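Local coordinates for IPT/TIG domain-containing protein BACOVA_02650 (Bacteroides ovatus, PDB 5E7G) that binds polysaccharide at the cell surface and probably captures xyloglucan before its transport into the periplasm for degradation, at residues E361-E366 and E445-N450; P371-A376 and I430-T435; L287-I292 and S335-Q340. All coordinates share one frame; numbering follows the deposited sequence.

Contact 1 (E361-E366 and E445-N450); sequences ECFVKE and EVYFDN. With CA (calcium ion), chain C.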
loop_
_atom_site.group_PDB
_atom_site.type_symbol
_atom_site.label_atom_id
_atom_site.label_comp_id
_atom_site.label_asym_id
_atom_site.label_seq_id
_atom_site.Cartn_x
_atom_site.Cartn_y
_atom_site.Cartn_z
ATOM N N GLU A 361 -20.934 -12.771 12.544
ATOM C CA GLU A 361 -21.451 -11.414 12.510
ATOM C C GLU A 361 -22.102 -11.116 13.843
ATOM O O GLU A 361 -22.862 -11.931 14.371
ATOM C CB GLU A 361 -22.456 -11.215 11.371
ATOM C CG GLU A 361 -21.875 -11.409 9.987
ATOM C CD GLU A 361 -20.661 -10.541 9.722
ATOM O OE1 GLU A 361 -20.780 -9.296 9.716
ATOM O OE2 GLU A 361 -19.582 -11.118 9.506
ATOM N N CYS A 362 -21.788 -9.943 14.377
ATOM C CA CYS A 362 -22.313 -9.508 15.660
ATOM C C CYS A 362 -22.897 -8.102 15.560
ATOM O O CYS A 362 -22.404 -7.261 14.803
ATOM C CB CYS A 362 -21.213 -9.550 16.726
ATOM S SG CYS A 362 -21.815 -9.272 18.390
ATOM N N PHE A 363 -23.960 -7.866 16.320
ATOM C CA PHE A 363 -24.588 -6.559 16.388
ATOM C C PHE A 363 -24.762 -6.175 17.840
ATOM O O PHE A 363 -25.454 -6.868 18.581
ATOM C CB PHE A 363 -25.947 -6.569 15.676
ATOM C CG PHE A 363 -26.663 -5.236 15.692
ATOM C CD1 PHE A 363 -27.326 -4.798 16.827
ATOM C CD2 PHE A 363 -26.694 -4.437 14.553
ATOM C CE1 PHE A 363 -28.000 -3.573 16.833
ATOM C CE2 PHE A 363 -27.365 -3.211 14.550
ATOM C CZ PHE A 363 -28.017 -2.780 15.684
ATOM N N VAL A 364 -24.140 -5.066 18.233
ATOM C CA VAL A 364 -24.269 -4.529 19.587
ATOM C C VAL A 364 -25.050 -3.221 19.552
ATOM O O VAL A 364 -24.635 -2.266 18.900
ATOM C CB VAL A 364 -22.880 -4.286 20.234
ATOM C CG1 VAL A 364 -23.027 -3.796 21.676
ATOM C CG2 VAL A 364 -22.047 -5.555 20.178
ATOM N N LYS A 365 -26.181 -3.180 20.250
ATOM C CA LYS A 365 -27.004 -1.974 20.302
ATOM C C LYS A 365 -26.262 -0.839 20.993
ATOM O O LYS A 365 -26.229 0.290 20.493
ATOM C CB LYS A 365 -28.315 -2.241 21.037
ATOM C CG LYS A 365 -29.241 -1.023 21.132
ATOM C CD LYS A 365 -29.900 -0.703 19.800
ATOM C CE LYS A 365 -30.852 0.483 19.930
ATOM N NZ LYS A 365 -31.573 0.769 18.660
ATOM N N GLU A 366 -25.691 -1.145 22.156
ATOM C CA GLU A 366 -24.926 -0.175 22.930
ATOM C C GLU A 366 -23.800 -0.838 23.720
ATOM O O GLU A 366 -23.937 -1.974 24.179
ATOM C CB GLU A 366 -25.844 0.585 23.890
ATOM C CG GLU A 366 -25.183 1.815 24.504
ATOM C CD GLU A 366 -24.699 2.811 23.446
ATOM O OE1 GLU A 366 -25.548 3.357 22.702
ATOM O OE2 GLU A 366 -23.468 3.034 23.348
ATOM N N GLU A 445 -27.903 -5.608 24.558
ATOM C CA GLU A 445 -28.672 -6.125 23.441
ATOM C C GLU A 445 -27.707 -6.519 22.329
ATOM O O GLU A 445 -27.165 -5.660 21.629
ATOM C CB GLU A 445 -29.678 -5.089 22.951
ATOM C CG GLU A 445 -30.631 -5.617 21.902
ATOM C CD GLU A 445 -31.585 -4.563 21.400
ATOM O OE1 GLU A 445 -31.474 -3.399 21.842
ATOM O OE2 GLU A 445 -32.451 -4.903 20.567
ATOM N N VAL A 446 -27.482 -7.823 22.188
ATOM C CA VAL A 446 -26.495 -8.343 21.246
ATOM C C VAL A 446 -27.087 -9.457 20.376
ATOM O O VAL A 446 -27.859 -10.292 20.856
ATOM C CB VAL A 446 -25.250 -8.871 21.987
ATOM C CG1 VAL A 446 -24.199 -9.354 20.998
ATOM C CG2 VAL A 446 -24.670 -7.780 22.888
ATOM N N TYR A 447 -26.715 -9.468 19.100
ATOM C CA TYR A 447 -27.207 -10.468 18.162
ATOM C C TYR A 447 -26.044 -11.145 17.457
ATOM O O TYR A 447 -25.013 -10.520 17.218
ATOM C CB TYR A 447 -28.153 -9.836 17.134
ATOM C CG TYR A 447 -29.368 -9.188 17.755
ATOM C CD1 TYR A 447 -30.515 -9.927 18.021
ATOM C CD2 TYR A 447 -29.366 -7.838 18.086
ATOM C CE1 TYR A 447 -31.635 -9.336 18.596
ATOM C CE2 TYR A 447 -30.479 -7.237 18.661
ATOM C CZ TYR A 447 -31.610 -7.990 18.915
ATOM O OH TYR A 447 -32.710 -7.394 19.491
ATOM N N PHE A 448 -26.233 -12.419 17.122
ATOM C CA PHE A 448 -25.199 -13.245 16.496
ATOM C C PHE A 448 -25.735 -14.000 15.286
ATOM O O PHE A 448 -26.878 -14.452 15.300
ATOM C CB PHE A 448 -24.640 -14.280 17.488
ATOM C CG PHE A 448 -23.966 -13.695 18.691
ATOM C CD1 PHE A 448 -24.677 -13.468 19.855
ATOM C CD2 PHE A 448 -22.608 -13.414 18.677
ATOM C CE1 PHE A 448 -24.045 -12.951 20.982
ATOM C CE2 PHE A 448 -21.978 -12.894 19.797
ATOM C CZ PHE A 448 -22.704 -12.664 20.951
ATOM N N ASP A 449 -24.897 -14.193 14.271
ATOM C CA ASP A 449 -25.293 -14.995 13.117
ATOM C C ASP A 449 -24.073 -15.457 12.323
ATOM O O ASP A 449 -23.001 -14.866 12.413
ATOM C CB ASP A 449 -26.241 -14.182 12.213
ATOM C CG ASP A 449 -27.226 -15.050 11.424
ATOM O OD1 ASP A 449 -26.993 -16.266 11.274
ATOM O OD2 ASP A 449 -28.245 -14.502 10.929
ATOM N N ASN A 450 -24.260 -16.509 11.535
ATOM C CA ASN A 450 -23.271 -16.959 10.555
ATOM C C ASN A 450 -21.905 -17.334 11.150
ATOM O O ASN A 450 -20.851 -16.920 10.651
ATOM C CB ASN A 450 -23.094 -15.887 9.476
ATOM C CG ASN A 450 -24.345 -15.718 8.619
ATOM O OD1 ASN A 450 -25.085 -16.677 8.397
ATOM N ND2 ASN A 450 -24.588 -14.499 8.138
HETATM CA CA CA C . -29.020 -16.540 10.052
HETATM O O HOH W 1 -26.124 -3.368 24.169
HETATM O O HOH W 2 -27.603 -16.721 8.149
#
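Phe363 and Tyr447 are paired directly across the strands, as an antiparallel hydrogen-bonded pair, where strand 356-364 runs beside strand 442-455 in an antiparallel beta-sheet of the xyloglucan-binding domain. The two segment axes run at 167°, and each residue of the pair gives its N-H to the other's carbonyl: Phe363 N to Tyr447 O is 3.0 Å, Tyr447 N to Phe363 O 2.9 Å. Their side chains lie alongside, pointing the same way, with Phe363 CD1 at the edge of the Tyr447 ring. A second reciprocal pair of backbone hydrogen bonds joins Glu361 to Asp449. The neighbouring non-hydrogen-bonded pairs turn to the other face, where Cys362 SG touches Val446 CG1 at 3.5 Å and makes an oblique sulfur-aromatic contact with the Phe448 ring.

From CB outward, Glu445 lies along Lys365. Its CB meets Lys365 CB at 3.7 Å; CG, anti to the backbone N (chi1 -173°), and CD both stay near that same Lys365 CB, at 4.2 and 4.0 Å; OE1 rests against Lys365 CG at 3.3 Å; OE2 accepts from Tyr447 OH through its anti lone pair, in the plane of the tyrosine ring. With an alanine here, the Tyr447 hydroxyl would probably lose this acceptor and the lysine methylenes their cover.

On the Phe363 face, Glu361 forms a salt bridge with Arg452. Further along the strand, Asp449 grips the calcium ion with both carboxylate oxygens, OD1 and OD2 each 2.4 Å from the metal.

Contact 2 (P371-A376 and I430-T435); sequences PVFQIA and IGVYAT. With XYS (alpha-D-xylopyranose), chain B.
Phe373 packs its ring against Ala434 and Val432 on the closely filled side of this strand pair, with CE1 3.8 Å from Ala434 CB and CD1 4.1 Å from Val432 CG1. CG of Phe373 stands anti to its own carbonyl carbon (chi1 -68°), which sets CD1 and CE1 beside Ala434. The ring also meets Phe448 edge-to-face, which ties this face to the strand 442-455 behind it. Ile375 lies on the same side, looser against Val432. Between the faces, three hydrogen-bonded pairs hold the backbones together with six N-H to O bonds, the shortest from Gln374 N to Tyr433 O at 2.7 Å.

The strands, 372-377 and 429-436, are neighbours in a five-stranded antiparallel sheet whose other face carries part of the glycan pocket. There Gln374, extended beyond CG, takes a hydrogen bond from xylose O4 on OE1 at 3.0 Å. Tyr433 offers a ring face to the same sugar: xylose C5 sits 3.8 Å above the ring plane, offset toward the rim, while Gln374 O lies at the ring edge. Tyr433 OH is hydrogen-bonded to His429 NE2. Gly431 suits this ring, since a CB there would collide with Tyr433 OH.

The partly exposed end is the solvent side: there Val372 and Thr435 cross obliquely, Val372 CG2 to Thr435 OG1 at 3.6 Å.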
loop_
_atom_site.group_PDB
_atom_site.type_symbol
_atom_site.label_atom_id
_atom_site.label_comp_id
_atom_site.label_asym_id
_atom_site.label_seq_id
_atom_site.Cartn_x
_atom_site.Cartn_y
_atom_site.Cartn_z
ATOM N N PRO A 371 -20.628 -7.267 31.543
ATOM C CA PRO A 371 -21.059 -8.470 30.826
ATOM C C PRO A 371 -20.019 -8.974 29.833
ATOM O O PRO A 371 -19.366 -8.175 29.159
ATOM C CB PRO A 371 -22.330 -8.009 30.105
ATOM C CG PRO A 371 -22.837 -6.888 30.921
ATOM C CD PRO A 371 -21.616 -6.179 31.424
ATOM N N VAL A 372 -19.868 -10.292 29.758
ATOM C CA VAL A 372 -18.917 -10.910 28.846
ATOM C C VAL A 372 -19.518 -12.177 28.261
ATOM O O VAL A 372 -20.525 -12.687 28.765
ATOM C CB VAL A 372 -17.585 -11.255 29.549
ATOM C CG1 VAL A 372 -16.861 -9.984 30.000
ATOM C CG2 VAL A 372 -17.836 -12.192 30.730
ATOM N N PHE A 373 -18.894 -12.685 27.204
ATOM C CA PHE A 373 -19.360 -13.892 26.533
ATOM C C PHE A 373 -18.342 -15.014 26.613
ATOM O O PHE A 373 -17.134 -14.773 26.592
ATOM C CB PHE A 373 -19.673 -13.609 25.068
ATOM C CG PHE A 373 -20.853 -12.713 24.866
ATOM C CD1 PHE A 373 -22.133 -13.233 24.822
ATOM C CD2 PHE A 373 -20.683 -11.352 24.725
ATOM C CE1 PHE A 373 -23.222 -12.406 24.636
ATOM C CE2 PHE A 373 -21.768 -10.523 24.537
ATOM C CZ PHE A 373 -23.040 -11.053 24.494
ATOM N N GLN A 374 -18.851 -16.237 26.706
ATOM C CA GLN A 374 -18.040 -17.440 26.573
ATOM C C GLN A 374 -18.454 -18.208 25.322
ATOM O O GLN A 374 -19.642 -18.422 25.086
ATOM C CB GLN A 374 -18.186 -18.335 27.803
ATOM C CG GLN A 374 -17.455 -19.676 27.697
ATOM C CD GLN A 374 -17.727 -20.594 28.873
ATOM O OE1 GLN A 374 -18.775 -20.515 29.512
ATOM N NE2 GLN A 374 -16.780 -21.478 29.160
ATOM N N ILE A 375 -17.470 -18.626 24.535
ATOM C CA ILE A 375 -17.713 -19.476 23.374
ATOM C C ILE A 375 -16.996 -20.807 23.569
ATOM O O ILE A 375 -15.771 -20.840 23.726
ATOM C CB ILE A 375 -17.243 -18.816 22.070
ATOM C CG1 ILE A 375 -18.105 -17.579 21.761
ATOM C CG2 ILE A 375 -17.295 -19.830 20.908
ATOM C CD1 ILE A 375 -17.594 -16.745 20.602
ATOM N N ALA A 376 -17.763 -21.892 23.542
ATOM C CA ALA A 376 -17.243 -23.232 23.805
ATOM C C ALA A 376 -17.644 -24.220 22.712
ATOM O O ALA A 376 -18.739 -24.119 22.148
ATOM C CB ALA A 376 -17.734 -23.723 25.161
ATOM N N ILE A 430 -21.699 -26.480 20.052
ATOM C CA ILE A 430 -21.190 -25.118 20.118
ATOM C C ILE A 430 -22.096 -24.360 21.078
ATOM O O ILE A 430 -23.308 -24.573 21.091
ATOM C CB ILE A 430 -21.144 -24.416 18.738
ATOM C CG1 ILE A 430 -20.532 -23.020 18.884
ATOM C CG2 ILE A 430 -22.535 -24.326 18.117
ATOM C CD1 ILE A 430 -20.147 -22.374 17.563
ATOM N N GLY A 431 -21.505 -23.496 21.895
ATOM C CA GLY A 431 -22.236 -22.827 22.948
ATOM C C GLY A 431 -21.788 -21.395 23.118
ATOM O O GLY A 431 -20.598 -21.096 23.074
ATOM N N VAL A 432 -22.760 -20.511 23.294
ATOM C CA VAL A 432 -22.508 -19.106 23.553
ATOM C C VAL A 432 -23.178 -18.753 24.876
ATOM O O VAL A 432 -24.382 -18.931 25.029
ATOM C CB VAL A 432 -23.039 -18.217 22.405
ATOM C CG1 VAL A 432 -22.835 -16.743 22.724
ATOM C CG2 VAL A 432 -22.339 -18.593 21.099
ATOM N N TYR A 433 -22.391 -18.271 25.831
ATOM C CA TYR A 433 -22.882 -18.047 27.187
ATOM C C TYR A 433 -22.599 -16.623 27.606
ATOM O O TYR A 433 -21.454 -16.176 27.545
ATOM C CB TYR A 433 -22.227 -19.026 28.178
ATOM C CG TYR A 433 -22.324 -20.475 27.764
ATOM C CD1 TYR A 433 -21.412 -21.025 26.867
ATOM C CD2 TYR A 433 -23.325 -21.300 28.268
ATOM C CE1 TYR A 433 -21.494 -22.357 26.483
ATOM C CE2 TYR A 433 -23.416 -22.633 27.890
ATOM C CZ TYR A 433 -22.497 -23.155 26.997
ATOM O OH TYR A 433 -22.576 -24.479 26.610
ATOM N N ALA A 434 -23.649 -15.915 28.019
ATOM C CA ALA A 434 -23.526 -14.547 28.514
ATOM C C ALA A 434 -23.583 -14.513 30.046
ATOM O O ALA A 434 -24.465 -15.115 30.659
ATOM C CB ALA A 434 -24.620 -13.673 27.929
ATOM N N THR A 435 -22.641 -13.799 30.651
ATOM C CA THR A 435 -22.575 -13.666 32.103
ATOM C C THR A 435 -22.134 -12.256 32.464
ATOM O O THR A 435 -21.695 -11.508 31.590
ATOM C CB THR A 435 -21.589 -14.671 32.721
ATOM O OG1 THR A 435 -20.267 -14.371 32.262
ATOM C CG2 THR A 435 -21.956 -16.103 32.337
HETATM C C1 XYS B . -21.533 -25.672 32.023
HETATM C C2 XYS B . -20.057 -25.839 32.271
HETATM C C3 XYS B . -19.418 -24.503 32.431
HETATM C C4 XYS B . -19.812 -23.504 31.386
HETATM C C5 XYS B . -21.272 -23.550 30.916
HETATM O O2 XYS B . -19.860 -26.625 33.462
HETATM O O3 XYS B . -17.967 -24.650 32.383
HETATM O O4 XYS B . -19.560 -22.194 31.915
HETATM O O5 XYS B . -21.804 -24.919 30.782
#

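Contact 3 (L287-I292 and S335-Q340); sequences LNYDGI and SYSNAQ. With CA (calcium ion), chain C.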
loop_
_atom_site.group_PDB
_atom_site.type_symbol
_atom_site.label_atom_id
_atom_site.label_comp_id
_atom_site.label_asym_id
_atom_site.label_seq_id
_atom_site.Cartn_x
_atom_site.Cartn_y
_atom_site.Cartn_z
ATOM N N LEU A 287 -23.086 -22.582 11.757
ATOM C CA LEU A 287 -24.336 -22.273 12.450
ATOM C C LEU A 287 -24.925 -20.931 11.961
ATOM O O LEU A 287 -24.283 -19.882 12.070
ATOM C CB LEU A 287 -24.109 -22.246 13.963
ATOM C CG LEU A 287 -25.332 -22.025 14.860
ATOM C CD1 LEU A 287 -26.342 -23.139 14.688
ATOM C CD2 LEU A 287 -24.940 -21.897 16.320
ATOM N N ASN A 288 -26.138 -20.973 11.414
ATOM C CA ASN A 288 -26.795 -19.762 10.916
ATOM C C ASN A 288 -28.268 -19.704 11.304
ATOM O O ASN A 288 -28.964 -18.754 10.957
ATOM C CB ASN A 288 -26.638 -19.662 9.400
ATOM C CG ASN A 288 -27.325 -20.798 8.654
ATOM O OD1 ASN A 288 -28.080 -21.582 9.231
ATOM N ND2 ASN A 288 -27.072 -20.880 7.353
ATOM N N TYR A 289 -28.732 -20.723 12.023
ATOM C CA TYR A 289 -30.116 -20.787 12.492
ATOM C C TYR A 289 -31.110 -20.800 11.328
ATOM O O TYR A 289 -32.293 -20.516 11.508
ATOM C CB TYR A 289 -30.410 -19.616 13.440
ATOM C CG TYR A 289 -29.327 -19.401 14.469
ATOM C CD1 TYR A 289 -29.160 -20.283 15.525
ATOM C CD2 TYR A 289 -28.462 -18.319 14.381
ATOM C CE1 TYR A 289 -28.164 -20.090 16.466
ATOM C CE2 TYR A 289 -27.467 -18.118 15.317
ATOM C CZ TYR A 289 -27.321 -19.004 16.355
ATOM O OH TYR A 289 -26.321 -18.794 17.279
ATOM N N ASP A 290 -30.623 -21.161 10.144
ATOM C CA ASP A 290 -31.438 -21.209 8.939
ATOM C C ASP A 290 -31.202 -22.513 8.178
ATOM O O ASP A 290 -31.211 -22.527 6.950
ATOM C CB ASP A 290 -31.127 -20.004 8.034
ATOM C CG ASP A 290 -31.438 -18.680 8.698
ATOM O OD1 ASP A 290 -32.579 -18.531 9.172
ATOM O OD2 ASP A 290 -30.544 -17.800 8.760
ATOM N N GLY A 291 -30.968 -23.603 8.904
ATOM C CA GLY A 291 -30.775 -24.903 8.276
ATOM C C GLY A 291 -29.378 -25.480 8.417
ATOM O O GLY A 291 -29.197 -26.687 8.275
ATOM N N ILE A 292 -28.391 -24.618 8.647
ATOM C CA ILE A 292 -27.044 -25.063 9.003
ATOM C C ILE A 292 -26.901 -25.073 10.513
ATOM O O ILE A 292 -26.879 -24.012 11.138
ATOM C CB ILE A 292 -25.948 -24.160 8.421
ATOM C CG1 ILE A 292 -26.137 -23.971 6.914
ATOM C CG2 ILE A 292 -24.584 -24.744 8.713
ATOM C CD1 ILE A 292 -26.156 -25.248 6.128
ATOM N N SER A 335 -27.024 -19.841 24.634
ATOM C CA SER A 335 -27.540 -20.739 23.605
ATOM C C SER A 335 -26.622 -21.943 23.431
ATOM O O SER A 335 -25.444 -21.790 23.103
ATOM C CB SER A 335 -27.684 -20.016 22.268
ATOM O OG SER A 335 -27.927 -20.939 21.215
ATOM N N TYR A 336 -27.181 -23.130 23.650
ATOM C CA TYR A 336 -26.478 -24.390 23.436
ATOM C C TYR A 336 -26.974 -24.970 22.125
ATOM O O TYR A 336 -28.138 -25.356 22.020
ATOM C CB TYR A 336 -26.726 -25.365 24.601
ATOM C CG TYR A 336 -25.949 -26.668 24.534
ATOM C CD1 TYR A 336 -26.179 -27.584 23.517
ATOM C CD2 TYR A 336 -25.002 -26.990 25.504
ATOM C CE1 TYR A 336 -25.485 -28.769 23.447
ATOM C CE2 TYR A 336 -24.298 -28.188 25.445
ATOM C CZ TYR A 336 -24.549 -29.071 24.410
ATOM O OH TYR A 336 -23.870 -30.259 24.317
ATOM N N SER A 337 -26.097 -25.030 21.127
ATOM C CA SER A 337 -26.496 -25.452 19.789
ATOM C C SER A 337 -25.679 -26.629 19.272
ATOM O O SER A 337 -24.630 -26.968 19.823
ATOM C CB SER A 337 -26.379 -24.274 18.815
ATOM O OG SER A 337 -27.213 -23.198 19.225
ATOM N N ASN A 338 -26.195 -27.258 18.222
ATOM C CA ASN A 338 -25.446 -28.241 17.454
ATOM C C ASN A 338 -24.926 -27.627 16.170
ATOM O O ASN A 338 -25.703 -27.195 15.316
ATOM C CB ASN A 338 -26.314 -29.454 17.128
ATOM C CG ASN A 338 -26.327 -30.470 18.249
ATOM O OD1 ASN A 338 -25.272 -30.854 18.765
ATOM N ND2 ASN A 338 -27.518 -30.898 18.648
ATOM N N ALA A 339 -23.608 -27.588 16.040
ATOM C CA ALA A 339 -22.975 -27.064 14.842
ATOM C C ALA A 339 -22.919 -28.137 13.775
ATOM O O ALA A 339 -23.124 -29.322 14.050
ATOM C CB ALA A 339 -21.568 -26.554 15.149
ATOM N N GLN A 340 -22.642 -27.706 12.555
ATOM C CA GLN A 340 -22.362 -28.603 11.458
ATOM C C GLN A 340 -20.966 -28.254 10.986
ATOM O O GLN A 340 -20.787 -27.291 10.245
ATOM C CB GLN A 340 -23.395 -28.454 10.338
ATOM C CG GLN A 340 -23.145 -29.366 9.157
ATOM C CD GLN A 340 -24.216 -29.253 8.085
ATOM O OE1 GLN A 340 -24.096 -28.449 7.163
ATOM N NE2 GLN A 340 -25.261 -30.071 8.199
HETATM CA CA CA C . -29.020 -16.540 10.052
HETATM O O HOH W 2 -27.603 -16.721 8.149
#
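Leu287 reaches strand 329-338 with a branched end: CD2 lies 3.7 Å from Ser337 CB, and CD1 comes within 4.2 Å of Asn338 O. Its CG is anti to the backbone N (chi1 -176°), which carries the methyls toward the serine although CB itself does not point there. Beyond this residue the chain leaves the strand and bends round the calcium ion.

Asn288 binds the metal through its backbone O and uses its side chain to shape the bend. OD1 accepts from two backbone donors, Asp290 N at 2.7 Å and Ile292 N at 3.1 Å, which arrive from opposite faces of the amide plane, the first well above it. The bond from Asp290 N makes an Asx turn, and a backbone bond from Asn288 N to Ile292 O helps close the loop. This is the calcium-binding loop between strands 285-287 and 294-297 of the xyloglucan-binding domain, laid against strand 329-338.

Tyr289 projects back toward the strand, and Ser337 OG lies near the ring plane at its edge, 4.3 Å from CE1. Asp290 supplies OD2 to the calcium at 2.4 Å; Asn315, Thr317, Asp449 and a water complete the site. Gly291 follows; at phi 113° a side chain would run into the carbonyl oxygen of Asp290, which calls for glycine.

Ile292 ends the segment against Gln340, the two side chains crossing at about a right angle. The extended chain of Gln340 brings OE1 beside Ile292, 3.9 Å from CD1 and 4.0 Å from CG2.

From the N terminus, the chain first meets contact 3, which closes a loop between 287-292 and 335-340. It then enters strand 356-364, where contact 1 opens, and strand 372-377, where contact 2 opens; contact 2 closes on 430-435 before contact 1 closes on 445-450, so contact 2 is nested inside contact 1, and contact 3 precedes both in series. Contacts 1 and 2 belong to different sheets that pack against each other, strand 372-377 against strand 442-455. Contact 3 joins both: its strand 329-338 borders strand 429-436 of contact 2, while its calcium loop shares the metal and a water with contact 1.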